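Local coordinates for Ras GTPase-activating-like protein IQGAP2 (PDB 4EZA) that probably binds phosphoinositide lipids through an atypical domain with a pseudo C2 fold, as part of a Ras GTPase-activating-like signalling protein, at residues 49-54 with 64-69; 72-77 with 95-100; 81-86 with 106-111. All blocks are in the same frame, centred on the assembly; numbering follows the deposited sequence.

Contact 1 of 3, residues 49-54 with 64-69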
loop_
_atom_site.group_PDB
_atom_site.type_symbol
_atom_site.label_atom_id
_atom_site.label_comp_id
_atom_site.label_asym_id
_atom_site.label_seq_id
_atom_site.Cartn_x
_atom_site.Cartn_y
_atom_site.Cartn_z
ATOM N N VAL A 49 -0.971 8.793 -8.757
ATOM C CA VAL A 49 -1.074 7.394 -8.359
ATOM C C VAL A 49 -2.062 7.274 -7.221
ATOM O O VAL A 49 -2.011 8.052 -6.254
ATOM C CB VAL A 49 0.305 6.823 -7.935
ATOM C CG1 VAL A 49 0.156 5.471 -7.278
ATOM C CG2 VAL A 49 1.228 6.751 -9.151
ATOM N N THR A 50 -2.954 6.293 -7.327
ATOM C CA THR A 50 -3.920 6.023 -6.259
ATOM C C THR A 50 -3.845 4.551 -5.908
ATOM O O THR A 50 -3.483 3.711 -6.738
ATOM C CB THR A 50 -5.357 6.440 -6.665
ATOM O OG1 THR A 50 -5.428 7.864 -6.747
ATOM C CG2 THR A 50 -6.401 5.969 -5.661
ATOM N N PHE A 51 -4.141 4.249 -4.652
ATOM C CA PHE A 51 -4.243 2.873 -4.183
ATOM C C PHE A 51 -5.637 2.635 -3.657
ATOM O O PHE A 51 -6.113 3.413 -2.843
ATOM C CB PHE A 51 -3.217 2.597 -3.093
ATOM C CG PHE A 51 -1.821 2.815 -3.541
ATOM C CD1 PHE A 51 -1.151 1.830 -4.269
ATOM C CD2 PHE A 51 -1.166 4.018 -3.264
ATOM C CE1 PHE A 51 0.145 2.053 -4.734
ATOM C CE2 PHE A 51 0.118 4.234 -3.713
ATOM C CZ PHE A 51 0.777 3.262 -4.443
ATOM N N ASP A 52 -6.297 1.606 -4.181
ATOM C CA ASP A 52 -7.631 1.196 -3.732
ATOM C C ASP A 52 -7.442 0.007 -2.814
ATOM O O ASP A 52 -6.765 -0.956 -3.197
ATOM C CB ASP A 52 -8.525 0.738 -4.905
ATOM C CG ASP A 52 -8.961 1.879 -5.820
ATOM O OD1 ASP A 52 -8.634 3.061 -5.553
ATOM O OD2 ASP A 52 -9.653 1.582 -6.828
ATOM N N ILE A 53 -8.032 0.064 -1.621
ATOM C CA ILE A 53 -7.948 -1.039 -0.670
ATOM C C ILE A 53 -9.305 -1.684 -0.543
ATOM O O ILE A 53 -10.262 -1.027 -0.154
ATOM C CB ILE A 53 -7.539 -0.580 0.734
ATOM C CG1 ILE A 53 -6.326 0.359 0.712
ATOM C CG2 ILE A 53 -7.359 -1.797 1.656
ATOM C CD1 ILE A 53 -5.056 -0.206 0.198
ATOM N N ILE A 54 -9.382 -2.972 -0.850
ATOM C CA ILE A 54 -10.660 -3.679 -0.833
ATOM C C ILE A 54 -10.576 -4.910 0.071
ATOM O O ILE A 54 -9.635 -5.704 -0.033
ATOM C CB ILE A 54 -11.093 -4.082 -2.265
ATOM C CG1 ILE A 54 -10.519 -3.099 -3.301
ATOM C CG2 ILE A 54 -12.614 -4.141 -2.361
ATOM C CD1 ILE A 54 -10.087 -3.728 -4.628
ATOM N N VAL A 64 -5.126 -4.921 -2.679
ATOM C CA VAL A 64 -4.659 -3.558 -2.927
ATOM C C VAL A 64 -4.384 -3.372 -4.407
ATOM O O VAL A 64 -3.597 -4.112 -4.995
ATOM C CB VAL A 64 -3.382 -3.188 -2.116
ATOM C CG1 VAL A 64 -2.928 -1.755 -2.431
ATOM C CG2 VAL A 64 -3.626 -3.375 -0.621
ATOM N N ARG A 65 -5.033 -2.374 -5.006
ATOM C CA ARG A 65 -4.832 -2.060 -6.434
ATOM C C ARG A 65 -4.054 -0.764 -6.594
ATOM O O ARG A 65 -4.331 0.225 -5.900
ATOM C CB ARG A 65 -6.177 -1.903 -7.132
ATOM C CG ARG A 65 -7.183 -3.005 -6.858
ATOM C CD ARG A 65 -6.898 -4.232 -7.680
ATOM N NE ARG A 65 -7.806 -5.325 -7.346
ATOM C CZ ARG A 65 -8.922 -5.610 -8.011
ATOM N NH1 ARG A 65 -9.282 -4.888 -9.064
ATOM N NH2 ARG A 65 -9.681 -6.627 -7.624
ATOM N N SER A 66 -3.067 -0.779 -7.487
ATOM C CA SER A 66 -2.262 0.396 -7.811
ATOM C C SER A 66 -2.754 0.950 -9.130
ATOM O O SER A 66 -2.775 0.230 -10.140
ATOM C CB SER A 66 -0.780 -0.002 -7.904
ATOM O OG SER A 66 0.050 1.088 -8.285
ATOM N N LYS A 67 -3.158 2.218 -9.114
ATOM C CA LYS A 67 -3.620 2.913 -10.328
ATOM C C LYS A 67 -2.750 4.096 -10.701
ATOM O O LYS A 67 -2.158 4.748 -9.852
ATOM C CB LYS A 67 -5.058 3.384 -10.175
ATOM C CG LYS A 67 -6.032 2.274 -9.836
ATOM C CD LYS A 67 -7.435 2.839 -9.928
ATOM C CE LYS A 67 -8.475 1.759 -10.031
ATOM N NZ LYS A 67 -9.832 2.342 -9.826
ATOM N N PHE A 68 -2.667 4.360 -11.994
ATOM C CA PHE A 68 -1.982 5.532 -12.492
ATOM C C PHE A 68 -2.948 6.198 -13.447
ATOM O O PHE A 68 -3.393 5.590 -14.423
ATOM C CB PHE A 68 -0.671 5.162 -13.203
ATOM C CG PHE A 68 0.022 6.331 -13.820
ATOM C CD1 PHE A 68 0.641 7.282 -13.015
ATOM C CD2 PHE A 68 0.033 6.510 -15.203
ATOM C CE1 PHE A 68 1.294 8.393 -13.579
ATOM C CE2 PHE A 68 0.678 7.624 -15.771
ATOM C CZ PHE A 68 1.300 8.558 -14.956
ATOM N N LEU A 69 -3.251 7.455 -13.158
ATOM C CA LEU A 69 -4.208 8.220 -13.949
ATOM C C LEU A 69 -5.489 7.414 -14.158
ATOM O O LEU A 69 -6.043 7.386 -15.267
ATOM C CB LEU A 69 -3.588 8.661 -15.294
ATOM C CG LEU A 69 -2.379 9.605 -15.185
ATOM C CD1 LEU A 69 -1.792 9.941 -16.565
ATOM C CD2 LEU A 69 -2.706 10.885 -14.422
#

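Contact 2 of 3, residues 72-77 with 95-100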
loop_
_atom_site.group_PDB
_atom_site.type_symbol
_atom_site.label_atom_id
_atom_site.label_comp_id
_atom_site.label_asym_id
_atom_site.label_seq_id
_atom_site.Cartn_x
_atom_site.Cartn_y
_atom_site.Cartn_z
ATOM N N GLU A 72 -5.721 0.773 -13.733
ATOM C CA GLU A 72 -5.122 -0.242 -12.864
ATOM C C GLU A 72 -3.839 -0.805 -13.465
ATOM O O GLU A 72 -3.845 -1.383 -14.558
ATOM C CB GLU A 72 -6.092 -1.387 -12.549
ATOM C CG GLU A 72 -5.508 -2.382 -11.547
ATOM C CD GLU A 72 -6.436 -3.532 -11.210
ATOM O OE1 GLU A 72 -7.635 -3.298 -10.971
ATOM O OE2 GLU A 72 -5.937 -4.675 -11.156
ATOM N N MET A 73 -2.753 -0.673 -12.720
ATOM C CA MET A 73 -1.435 -1.114 -13.185
ATOM C C MET A 73 -0.986 -2.419 -12.535
ATOM O O MET A 73 -0.343 -3.266 -13.187
ATOM C CB MET A 73 -0.400 -0.034 -12.903
ATOM C CG MET A 73 -0.758 1.297 -13.557
ATOM S SD MET A 73 -0.809 1.258 -15.357
ATOM C CE MET A 73 0.902 0.940 -15.791
ATOM N N GLU A 74 -1.314 -2.573 -11.254
ATOM C CA GLU A 74 -0.924 -3.752 -10.491
ATOM C C GLU A 74 -1.942 -4.052 -9.406
ATOM O O GLU A 74 -2.693 -3.183 -8.984
ATOM C CB GLU A 74 0.450 -3.532 -9.848
ATOM C CG GLU A 74 1.585 -4.172 -10.608
ATOM C CD GLU A 74 2.729 -3.222 -10.886
ATOM O OE1 GLU A 74 3.251 -2.592 -9.934
ATOM O OE2 GLU A 74 3.117 -3.117 -12.076
ATOM N N LYS A 75 -1.951 -5.303 -8.956
ATOM C CA LYS A 75 -2.830 -5.737 -7.878
ATOM C C LYS A 75 -2.028 -6.700 -6.998
ATOM O O LYS A 75 -1.267 -7.515 -7.512
ATOM C CB LYS A 75 -4.024 -6.464 -8.495
ATOM C CG LYS A 75 -5.002 -7.139 -7.552
ATOM C CD LYS A 75 -5.904 -8.169 -8.282
ATOM C CE LYS A 75 -6.241 -7.825 -9.727
ATOM N NZ LYS A 75 -7.067 -8.881 -10.391
ATOM N N VAL A 76 -2.199 -6.597 -5.685
ATOM C CA VAL A 76 -1.514 -7.480 -4.736
ATOM C C VAL A 76 -2.473 -7.868 -3.612
ATOM O O VAL A 76 -3.314 -7.073 -3.201
ATOM C CB VAL A 76 -0.210 -6.841 -4.164
ATOM C CG1 VAL A 76 -0.527 -5.668 -3.242
ATOM C CG2 VAL A 76 0.657 -7.884 -3.442
ATOM N N GLN A 77 -2.369 -9.103 -3.139
ATOM C CA GLN A 77 -3.112 -9.518 -1.959
ATOM C C GLN A 77 -2.173 -9.589 -0.780
ATOM O O GLN A 77 -1.085 -10.167 -0.871
ATOM C CB GLN A 77 -3.851 -10.835 -2.212
ATOM C CG GLN A 77 -5.010 -10.641 -3.203
ATOM C CD GLN A 77 -6.043 -11.756 -3.205
ATOM O OE1 GLN A 77 -7.137 -11.587 -3.752
ATOM N NE2 GLN A 77 -5.712 -12.892 -2.610
ATOM N N LYS A 95 8.541 -3.780 -0.369
ATOM C CA LYS A 95 8.132 -3.370 -1.714
ATOM C C LYS A 95 6.783 -4.008 -2.015
ATOM O O LYS A 95 6.727 -5.150 -2.479
ATOM C CB LYS A 95 9.180 -3.795 -2.750
ATOM C CG LYS A 95 10.510 -3.069 -2.625
ATOM C CD LYS A 95 10.403 -1.573 -2.899
ATOM C CE LYS A 95 10.422 -1.226 -4.378
ATOM N NZ LYS A 95 11.781 -1.153 -5.004
ATOM N N MET A 96 5.706 -3.288 -1.686
ATOM C CA MET A 96 4.332 -3.766 -1.829
ATOM C C MET A 96 4.000 -3.998 -3.304
ATOM O O MET A 96 3.264 -4.944 -3.650
ATOM C CB MET A 96 3.374 -2.749 -1.194
ATOM C CG MET A 96 1.881 -3.015 -1.358
ATOM S SD MET A 96 0.891 -1.789 -0.495
ATOM C CE MET A 96 1.047 -0.372 -1.560
ATOM N N PHE A 97 4.569 -3.155 -4.156
ATOM C CA PHE A 97 4.624 -3.384 -5.593
ATOM C C PHE A 97 6.072 -3.239 -6.016
ATOM O O PHE A 97 6.898 -2.776 -5.237
ATOM C CB PHE A 97 3.736 -2.401 -6.356
ATOM C CG PHE A 97 2.277 -2.533 -6.026
ATOM C CD1 PHE A 97 1.530 -3.596 -6.542
ATOM C CD2 PHE A 97 1.643 -1.618 -5.202
ATOM C CE1 PHE A 97 0.174 -3.715 -6.252
ATOM C CE2 PHE A 97 0.275 -1.752 -4.888
ATOM C CZ PHE A 97 -0.449 -2.802 -5.428
ATOM N N ASP A 98 6.394 -3.672 -7.240
ATOM C CA ASP A 98 7.776 -3.678 -7.713
ATOM C C ASP A 98 8.492 -2.348 -7.465
ATOM O O ASP A 98 9.654 -2.338 -7.088
ATOM C CB ASP A 98 7.845 -4.053 -9.202
ATOM C CG ASP A 98 8.055 -5.552 -9.428
ATOM O OD1 ASP A 98 8.331 -6.294 -8.452
ATOM O OD2 ASP A 98 7.961 -5.988 -10.602
ATOM N N LYS A 99 7.774 -1.244 -7.652
ATOM C CA LYS A 99 8.351 0.094 -7.548
ATOM C C LYS A 99 7.874 0.860 -6.309
ATOM O O LYS A 99 8.256 2.009 -6.126
ATOM C CB LYS A 99 8.012 0.910 -8.801
ATOM C CG LYS A 99 8.581 0.365 -10.140
ATOM C CD LYS A 99 8.543 1.399 -11.294
ATOM C CE LYS A 99 7.142 1.563 -11.949
ATOM N NZ LYS A 99 7.151 2.191 -13.339
ATOM N N VAL A 100 7.057 0.239 -5.467
ATOM C CA VAL A 100 6.406 0.983 -4.391
ATOM C C VAL A 100 6.855 0.485 -3.034
ATOM O O VAL A 100 6.521 -0.635 -2.643
ATOM C CB VAL A 100 4.871 0.884 -4.492
ATOM C CG1 VAL A 100 4.220 1.650 -3.367
ATOM C CG2 VAL A 100 4.374 1.441 -5.852
HETATM O O HOH W 1 5.315 -1.141 -9.329
HETATM O O HOH W 2 4.606 -5.144 -8.714
#

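Contact 3 of 3, residues 81-86 with 106-111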
loop_
_atom_site.group_PDB
_atom_site.type_symbol
_atom_site.label_atom_id
_atom_site.label_comp_id
_atom_site.label_asym_id
_atom_site.label_seq_id
_atom_site.Cartn_x
_atom_site.Cartn_y
_atom_site.Cartn_z
ATOM N N GLN A 81 -1.601 -11.866 8.733
ATOM C CA GLN A 81 -0.694 -12.721 9.522
ATOM C C GLN A 81 0.726 -12.569 8.993
ATOM O O GLN A 81 1.685 -12.550 9.775
ATOM C CB GLN A 81 -1.095 -14.191 9.478
ATOM C CG GLN A 81 -2.406 -14.553 10.129
ATOM C CD GLN A 81 -2.435 -16.014 10.495
ATOM O OE1 GLN A 81 -2.392 -16.895 9.623
ATOM N NE2 GLN A 81 -2.489 -16.293 11.801
ATOM N N ASP A 82 0.867 -12.449 7.672
ATOM C CA ASP A 82 2.211 -12.286 7.086
ATOM C C ASP A 82 2.809 -10.945 7.479
ATOM O O ASP A 82 3.995 -10.847 7.833
ATOM C CB ASP A 82 2.173 -12.380 5.563
ATOM C CG ASP A 82 1.886 -13.772 5.056
ATOM O OD1 ASP A 82 2.125 -14.762 5.782
ATOM O OD2 ASP A 82 1.415 -13.866 3.908
ATOM N N LEU A 83 1.988 -9.906 7.427
ATOM C CA LEU A 83 2.449 -8.577 7.817
ATOM C C LEU A 83 2.836 -8.523 9.281
ATOM O O LEU A 83 3.856 -7.937 9.633
ATOM C CB LEU A 83 1.365 -7.542 7.532
ATOM C CG LEU A 83 1.028 -7.345 6.045
ATOM C CD1 LEU A 83 -0.066 -6.270 5.929
ATOM C CD2 LEU A 83 2.236 -6.992 5.171
ATOM N N LEU A 84 2.042 -9.166 10.135
ATOM C CA LEU A 84 2.415 -9.215 11.549
ATOM C C LEU A 84 3.720 -9.969 11.788
ATOM O O LEU A 84 4.521 -9.587 12.642
ATOM C CB LEU A 84 1.299 -9.801 12.401
ATOM C CG LEU A 84 0.112 -8.868 12.597
ATOM C CD1 LEU A 84 -1.033 -9.676 13.177
ATOM C CD2 LEU A 84 0.484 -7.733 13.526
ATOM N N GLN A 85 3.934 -11.036 11.021
ATOM C CA GLN A 85 5.165 -11.798 11.134
ATOM C C GLN A 85 6.353 -10.916 10.767
ATOM O O GLN A 85 7.368 -10.920 11.477
ATOM C CB GLN A 85 5.126 -13.042 10.258
ATOM C CG GLN A 85 6.343 -13.900 10.490
ATOM C CD GLN A 85 6.499 -14.986 9.480
ATOM O OE1 GLN A 85 5.542 -15.689 9.152
ATOM N NE2 GLN A 85 7.729 -15.152 8.981
ATOM N N MET A 86 6.214 -10.147 9.686
ATOM C CA MET A 86 7.266 -9.204 9.291
ATOM C C MET A 86 7.582 -8.267 10.442
ATOM O O MET A 86 8.758 -8.048 10.764
ATOM C CB MET A 86 6.818 -8.371 8.098
ATOM C CG MET A 86 6.741 -9.170 6.847
ATOM S SD MET A 86 6.247 -8.100 5.487
ATOM C CE MET A 86 5.833 -9.363 4.296
ATOM N N LEU A 106 2.859 1.021 9.522
ATOM C CA LEU A 106 1.827 1.971 9.136
ATOM C C LEU A 106 0.865 1.389 8.106
ATOM O O LEU A 106 -0.307 1.772 8.088
ATOM C CB LEU A 106 2.442 3.286 8.657
ATOM C CG LEU A 106 3.238 3.986 9.760
ATOM C CD1 LEU A 106 3.859 5.229 9.151
ATOM C CD2 LEU A 106 2.363 4.382 10.951
ATOM N N LEU A 107 1.350 0.450 7.289
ATOM C CA LEU A 107 0.471 -0.281 6.379
ATOM C C LEU A 107 -0.530 -1.129 7.166
ATOM O O LEU A 107 -1.706 -1.140 6.839
ATOM C CB LEU A 107 1.281 -1.128 5.413
ATOM C CG LEU A 107 0.433 -1.921 4.420
ATOM C CD1 LEU A 107 -0.328 -1.008 3.481
ATOM C CD2 LEU A 107 1.377 -2.873 3.707
ATOM N N ILE A 108 -0.071 -1.820 8.214
ATOM C CA ILE A 108 -0.971 -2.626 9.043
ATOM C C ILE A 108 -2.091 -1.736 9.588
ATOM O O ILE A 108 -3.285 -2.090 9.503
ATOM C CB ILE A 108 -0.200 -3.330 10.161
ATOM C CG1 ILE A 108 0.714 -4.411 9.583
ATOM C CG2 ILE A 108 -1.184 -3.973 11.159
ATOM C CD1 ILE A 108 1.756 -4.902 10.553
ATOM N N TYR A 109 -1.718 -0.564 10.101
ATOM C CA TYR A 109 -2.707 0.373 10.651
ATOM C C TYR A 109 -3.667 0.867 9.566
ATOM O O TYR A 109 -4.879 0.947 9.795
ATOM C CB TYR A 109 -1.994 1.553 11.337
ATOM C CG TYR A 109 -2.903 2.694 11.807
ATOM C CD1 TYR A 109 -3.491 2.653 13.068
ATOM C CD2 TYR A 109 -3.174 3.805 10.990
ATOM C CE1 TYR A 109 -4.328 3.679 13.519
ATOM C CE2 TYR A 109 -4.015 4.829 11.432
ATOM C CZ TYR A 109 -4.582 4.759 12.695
ATOM O OH TYR A 109 -5.415 5.766 13.153
ATOM N N LEU A 110 -3.127 1.227 8.405
ATOM C CA LEU A 110 -3.952 1.679 7.289
ATOM C C LEU A 110 -5.009 0.629 6.920
ATOM O O LEU A 110 -6.182 0.964 6.685
ATOM C CB LEU A 110 -3.080 2.000 6.083
ATOM C CG LEU A 110 -3.782 2.696 4.923
ATOM C CD1 LEU A 110 -3.944 4.143 5.254
ATOM C CD2 LEU A 110 -2.992 2.533 3.656
ATOM N N LEU A 111 -4.595 -0.636 6.865
ATOM C CA LEU A 111 -5.493 -1.723 6.445
ATOM C C LEU A 111 -6.557 -1.981 7.497
ATOM O O LEU A 111 -7.668 -2.400 7.154
ATOM C CB LEU A 111 -4.704 -3.001 6.162
ATOM C CG LEU A 111 -3.769 -2.934 4.953
ATOM C CD1 LEU A 111 -2.952 -4.179 4.865
ATOM C CD2 LEU A 111 -4.540 -2.702 3.656
#

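Contact 1 of 3, residues 49-54 with 64-69
Asp-52 and Lys-67 meet in a salt bridge, Asp-52 OD2 to Lys-67 NZ at 3.1 Å, across the two strands of a beta hairpin in the four-stranded antiparallel sheet of this pseudo C2 fold. The ammonium comes in on the syn side of OD2, 27° out of the carboxylate plane. Asp-52 CG lies beside its own backbone N (chi1 -71°), and the lysine chain runs extended beyond CG, which carries its amine diagonally over to the aspartate. A leucine in place of Lys-67 would probably leave the carboxylate of Asp-52 without its charged mate, the more so because OD1 is buried with no partner. On the other face, Ile-53 CD1 nests between both methyls of Val-64, 3.6 Å from its CG2. There too Phe-51 sets ring atom CE1 3.7 Å from Ser-66 OG, and Val-49 CG2 touches the Phe-68 ring at its edge. The backbone pairing sets this register: Thr-50 pairs with Lys-67 and Asp-52 with Arg-65 through two hydrogen bonds each, Lys-67 N to Thr-50 O being 2.8 Å long. Farther out, Arg-65 is held by salt bridges to Asp-63 and Glu-72, and Ile-54 CD1 sits 3.8 Å above one face of its guanidinium, offset toward the rim.

Contact 2 of 3, residues 72-77 with 95-100
Met-96 opens the contact from segment 95-100, its CG resting 4.0 Å from CG1 of Val-76. Its carbonyl oxygen lies close to both methyls of the same valine. The next side chain, Phe-97, carries most of the contact. Its ring reaches across to strand 71-79, with CZ 3.6 Å from Val-76 CG1 and CD1 3.5 Å from Glu-74 CB; both aliphatic groups approach obliquely, while the backbone carbon C of Lys-75 lies at the ring edge, near its plane. Val-76 puts CG1 between its own backbone N and carbonyl carbon (chi1 69°), and this turns the methyl onto the phenylalanine. Glu-74 slides past the ring in the opposite direction, its bent chain bringing OE1 to 3.6 Å from Phe-97 CB. The ring bridges the two antiparallel sheets of the pseudo C2 fold, reaching Phe-51, Val-64 and Ser-66 on the four-stranded one. Met-96 and Phe-97 together face Val-100 as a classic beta bulge, and the chain then reverses in a type I turn from Phe-97 to Val-100, closed by the hydrogen bond from Val-100 N to Phe-97 O. At Asp-98 the contact becomes watery: its N donates to a water 2.7 Å away, which in turn makes a weak bond to Glu-74 OE1. A second water accepts from the next amide, at 3.0 Å from Lys-99 N, and donates to the same Glu-74 OE1 at 2.6 Å.

Contact 3 of 3, residues 81-86 with 106-111
Leu-83 and Ile-108 come together because each sends its main branch back beside its own backbone N: CG of the leucine at chi1 -65° and CG1 of the isoleucine at chi1 -69°. The two side chains then slide past each other in opposite directions. Leu-83 CB lies 3.8 Å from Ile-108 CG1, so that the leucine is met near its root as well as at its branches. Beyond CG1, the terminal methyl CD1 of Ile-108 runs on to the opposing backbone, 3.8 Å from the carbonyl oxygen of Leu-83, and continues to Leu-84, whose CD2 it approaches to 4.3 Å. Leu-83 itself extends the other way. Its CD1 reaches CD1 of Leu-111 at 3.7 Å, the two side chains crossing at about a right angle, and the same methyl has a looser neighbour in Leu-107 CD2. Leu-107, Ile-108 and Leu-111 thus present one apolar flank of helix 104-112, and Leu-83 lies against all three. No hydrogen bond passes between the segments; the contact is wholly a matter of methyl and methylene groups, apart from that grazed carbonyl. Neighbouring side chains extend the apolar patch: Met-94 of strand 93-97 touches Leu-83, while Ile-80 touches Ile-108. The axes of the two short helical segments run roughly antiparallel, at 150°, and stay 10.5 Å apart at their closest, and the leucine and isoleucine side chains fill the space between. What results is an antiparallel pair of short helices, each directly following a strand, 71-79 and 100-103, of the two sheets in this pseudo C2 fold.

Contacts 1 and 2 share the four-stranded sheet: strands 61-68 and 71-79 are neighbours in it, joined by backbone hydrogen bonds of Ser-66 to Met-73 and Glu-74. Both are partly buried. Contact 1 lies within that sheet and mixes main-chain bonds with a charge pair on one face and mostly apolar groups on the other. Contact 2 leaves the sheet for the second one, without direct hydrogen bonds, its buried aromatic side giving way to exposed residues and water at the turn. Contact 3 is buried and apolar, on the opposite side of the chain's centre from contact 1. It touches the others through Leu-111 on Ile-53 and Leu-107 on Met-96.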